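PDB 2OD5: hypothetical protein from Uncultured marine organism, which is of unknown function but probably binds nucleic acid, its fold belonging to the helix-turn-helix group. Local coordinates for residues A[62-67]-A[81-86]. Residues are numbered along the deposited sequence; the frame is centred on the assembly and turned at random. Where two conformers were deposited one is given.
Sequences VKVGYI and EWATRN
With CG anti to the carbonyl carbon (chi1 -56°) and the ring turned by chi2 of 89°, W82 brings its six-membered ring against K63, whose own CG is anti to the backbone N; bends farther along the lysine chain return CE and NZ to CH2 and CZ2 of the ring. K63 CB lies over one face of the six-membered ring, 4.1 Å from its centroid, a CH-pi contact. T31 takes the indole NE1 as hydrogen-bond partner, while L55 and S56 of helix 48-57 touch the side chain. An alanine in place of W82 would probably leave K63 CB and CE without the ring they pack on and T31 OG1 without the indole N-H. Between the strands, V62 and A83 form a hydrogen-bonded pair, V62 N to A83 O at 2.8 Å. Farther on, E81 O receives V64 N at 2.8 Å and, weakly, G65 N at 3.4 Å, while E81 N returns a bond to G65 O. A water bridges V64 O and E81 OE1. Where helix 85-91 starts, V62 CG1 packs over one face of the R85 guanidinium, 3.7 Å from NH2, which donates a hydrogen bond to K59 O. V64 and G65 together face E81, a classic beta bulge within the antiparallel hairpin, the probable wing of a winged helix-turn-helix fold.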
ATOM      1  N   VAL A  62       3.827  -4.597  -4.472  1.00 31.35           N
ATOM      2  CA  VAL A  62       5.155  -4.056  -4.774  1.00 32.90           C
ATOM      3  C   VAL A  62       5.187  -2.519  -4.864  1.00 30.67           C
ATOM      4  O   VAL A  62       4.242  -1.903  -5.315  1.00 28.74           O
ATOM      5  CB  VAL A  62       5.717  -4.608  -6.061  1.00 34.75           C
ATOM      6  CG1 VAL A  62       5.838  -6.151  -5.979  1.00 37.42           C
ATOM      7  CG2 VAL A  62       4.884  -4.226  -7.245  1.00 31.96           C
ATOM      8  N   LYS A  63       6.282  -1.909  -4.419  1.00 30.30           N
ATOM      9  CA  LYS A  63       6.385  -0.443  -4.457  1.00 30.74           C
ATOM     10  C   LYS A  63       6.832  -0.012  -5.846  1.00 30.36           C
ATOM     11  O   LYS A  63       7.887  -0.460  -6.326  1.00 33.61           O
ATOM     12  CB  LYS A  63       7.418   0.021  -3.442  1.00 31.04           C
ATOM     13  CG  LYS A  63       7.351   1.505  -3.149  1.00 31.91           C
ATOM     14  CD  LYS A  63       8.585   1.971  -2.416  1.00 38.49           C
ATOM     15  CE  LYS A  63       8.445   2.005  -0.931  1.00 50.79           C
ATOM     16  NZ  LYS A  63       7.756   3.173  -0.380  1.00 48.06           N
ATOM     17  N   VAL A  64       6.033   0.817  -6.512  1.00 28.89           N
ATOM     18  CA  VAL A  64       6.298   1.202  -7.886  1.00 27.50           C
ATOM     19  C   VAL A  64       6.713   2.663  -8.052  1.00 27.45           C
ATOM     20  O   VAL A  64       7.100   3.071  -9.133  1.00 28.23           O
ATOM     21  CB  VAL A  64       5.093   0.920  -8.804  1.00 30.73           C
ATOM     22  CG1 VAL A  64       4.832  -0.611  -8.862  1.00 30.15           C
ATOM     23  CG2 VAL A  64       3.873   1.643  -8.357  1.00 30.90           C
ATOM     24  N   GLY A  65       6.641   3.417  -6.981  1.00 27.98           N
ATOM     25  CA  GLY A  65       7.056   4.813  -7.018  1.00 28.73           C
ATOM     26  C   GLY A  65       7.061   5.461  -5.672  1.00 27.60           C
ATOM     27  O   GLY A  65       6.495   4.944  -4.712  1.00 27.16           O
ATOM     28  N   TYR A  66       7.705   6.628  -5.628  1.00 26.02           N
ATOM     29  CA  TYR A  66       7.981   7.339  -4.412  0.50 27.03           C
ATOM     30  C   TYR A  66       8.125   8.835  -4.726  1.00 25.87           C
ATOM     31  O   TYR A  66       8.785   9.117  -5.729  1.00 24.84           O
ATOM     32  CB  TYR A  66       9.325   6.752  -3.973  0.50 27.48           C
ATOM     33  CG  TYR A  66       9.984   7.295  -2.740  0.50 30.84           C
ATOM     34  CD1 TYR A  66      11.069   8.150  -2.841  0.50 33.26           C
ATOM     35  CD2 TYR A  66       9.574   6.895  -1.473  0.50 33.91           C
ATOM     36  CE1 TYR A  66      11.710   8.625  -1.713  0.50 35.91           C
ATOM     37  CE2 TYR A  66      10.217   7.368  -0.329  0.50 37.16           C
ATOM     38  CZ  TYR A  66      11.282   8.228  -0.467  0.50 35.17           C
ATOM     39  OH  TYR A  66      11.921   8.720   0.640  0.50 42.04           O
ATOM     40  N   ILE A  67       7.627   9.699  -3.849  1.00 28.87           N
ATOM     41  CA  ILE A  67       7.991  11.113  -3.779  1.00 27.58           C
ATOM     42  C   ILE A  67       8.338  11.396  -2.337  1.00 27.56           C
ATOM     43  O   ILE A  67       7.574  11.076  -1.435  1.00 29.22           O
ATOM     44  CB  ILE A  67       6.831  12.030  -4.199  1.00 29.62           C
ATOM     45  CG1 ILE A  67       6.469  11.802  -5.665  1.00 33.80           C
ATOM     46  CG2 ILE A  67       7.179  13.531  -4.037  1.00 29.79           C
ATOM     47  CD1 ILE A  67       5.115  12.359  -6.006  1.00 36.31           C
ATOM     48  N   GLU A  81       3.813   4.755  -3.881  1.00 27.55           N
ATOM     49  CA  GLU A  81       2.835   4.217  -4.797  1.00 30.02           C
ATOM     50  C   GLU A  81       3.031   2.713  -4.835  1.00 30.11           C
ATOM     51  O   GLU A  81       4.175   2.231  -4.936  1.00 28.30           O
ATOM     52  CB  GLU A  81       3.069   4.776  -6.208  1.00 30.57           C
ATOM     53  CG  GLU A  81       2.858   6.282  -6.306  1.00 36.31           C
ATOM     54  CD  GLU A  81       3.656   6.947  -7.401  1.00 36.02           C
ATOM     55  OE1 GLU A  81       4.234   6.269  -8.267  1.00 40.63           O
ATOM     56  OE2 GLU A  81       3.726   8.168  -7.372  1.00 40.66           O
ATOM     57  N   TRP A  82       1.919   1.985  -4.788  1.00 28.58           N
ATOM     58  CA  TRP A  82       1.943   0.533  -4.706  1.00 26.52           C
ATOM     59  C   TRP A  82       1.037  -0.104  -5.743  1.00 27.60           C
ATOM     60  O   TRP A  82      -0.007   0.444  -6.083  1.00 28.58           O
ATOM     61  CB  TRP A  82       1.459   0.128  -3.324  1.00 27.12           C
ATOM     62  CG  TRP A  82       2.189   0.695  -2.215  1.00 28.25           C
ATOM     63  CD1 TRP A  82       1.923   1.892  -1.597  1.00 33.71           C
ATOM     64  CD2 TRP A  82       3.341   0.165  -1.576  1.00 26.39           C
ATOM     65  NE1 TRP A  82       2.813   2.106  -0.583  1.00 33.76           N
ATOM     66  CE2 TRP A  82       3.697   1.073  -0.550  1.00 30.60           C
ATOM     67  CE3 TRP A  82       4.082  -1.007  -1.727  1.00 33.77           C
ATOM     68  CZ2 TRP A  82       4.747   0.844   0.301  1.00 36.40           C
ATOM     69  CZ3 TRP A  82       5.140  -1.223  -0.857  1.00 35.49           C
ATOM     70  CH2 TRP A  82       5.465  -0.278   0.116  1.00 30.74           C
ATOM     71  N   ALA A  83       1.407  -1.303  -6.193  1.00 27.97           N
ATOM     72  CA  ALA A  83       0.655  -2.066  -7.183  1.00 27.53           C
ATOM     73  C   ALA A  83       0.716  -3.528  -6.803  1.00 27.72           C
ATOM     74  O   ALA A  83       1.617  -3.950  -6.081  1.00 28.70           O
ATOM     75  CB  ALA A  83       1.295  -1.875  -8.569  1.00 29.59           C
ATOM     76  N   THR A  84      -0.196  -4.333  -7.316  1.00 27.47           N
ATOM     77  CA  THR A  84      -0.013  -5.767  -7.149  1.00 27.37           C
ATOM     78  C   THR A  84       1.095  -6.224  -8.072  1.00 26.66           C
ATOM     79  O   THR A  84       1.291  -5.676  -9.154  1.00 27.03           O
ATOM     80  CB  THR A  84      -1.300  -6.563  -7.413  1.00 28.75           C
ATOM     81  OG1 THR A  84      -1.604  -6.539  -8.811  1.00 28.45           O
ATOM     82  CG2 THR A  84      -2.497  -6.051  -6.554  1.00 28.85           C
ATOM     83  N   ARG A  85       1.781  -7.292  -7.693  1.00 26.76           N
ATOM     84  CA  ARG A  85       2.823  -7.862  -8.562  1.00 26.34           C
ATOM     85  C   ARG A  85       2.261  -8.291  -9.908  1.00 27.40           C
ATOM     86  O   ARG A  85       2.920  -8.168 -10.966  1.00 27.39           O
ATOM     87  CB  ARG A  85       3.514  -9.020  -7.853  1.00 25.13           C
ATOM     88  CG  ARG A  85       4.730  -9.533  -8.532  1.00 27.75           C
ATOM     89  CD  ARG A  85       5.383 -10.629  -7.758  1.00 28.67           C
ATOM     90  NE  ARG A  85       5.904 -10.190  -6.469  1.00 29.54           N
ATOM     91  CZ  ARG A  85       7.114  -9.664  -6.284  1.00 33.63           C
ATOM     92  NH1 ARG A  85       7.959  -9.511  -7.304  1.00 33.40           N
ATOM     93  NH2 ARG A  85       7.491  -9.302  -5.076  1.00 32.06           N
ATOM     94  N   ASN A  86       1.064  -8.879  -9.891  1.00 25.90           N
ATOM     95  CA  ASN A  86       0.428  -9.299 -11.125  1.00 26.16           C
ATOM     96  C   ASN A  86       0.062  -8.127 -12.031  1.00 26.76           C
ATOM     97  O   ASN A  86       0.199  -8.219 -13.271  1.00 28.61           O
ATOM     98  CB  ASN A  86      -0.798 -10.162 -10.842  1.00 26.39           C
ATOM     99  CG  ASN A  86      -0.445 -11.573 -10.491  1.00 27.32           C
ATOM    100  OD1 ASN A  86       0.379 -12.213 -11.145  1.00 28.40           O
ATOM    101  ND2 ASN A  86      -1.106 -12.093  -9.463  1.00 28.89           N
TER
HETATM  102  O   HOH W   1       5.154   4.860 -10.415  1.00 55.77           O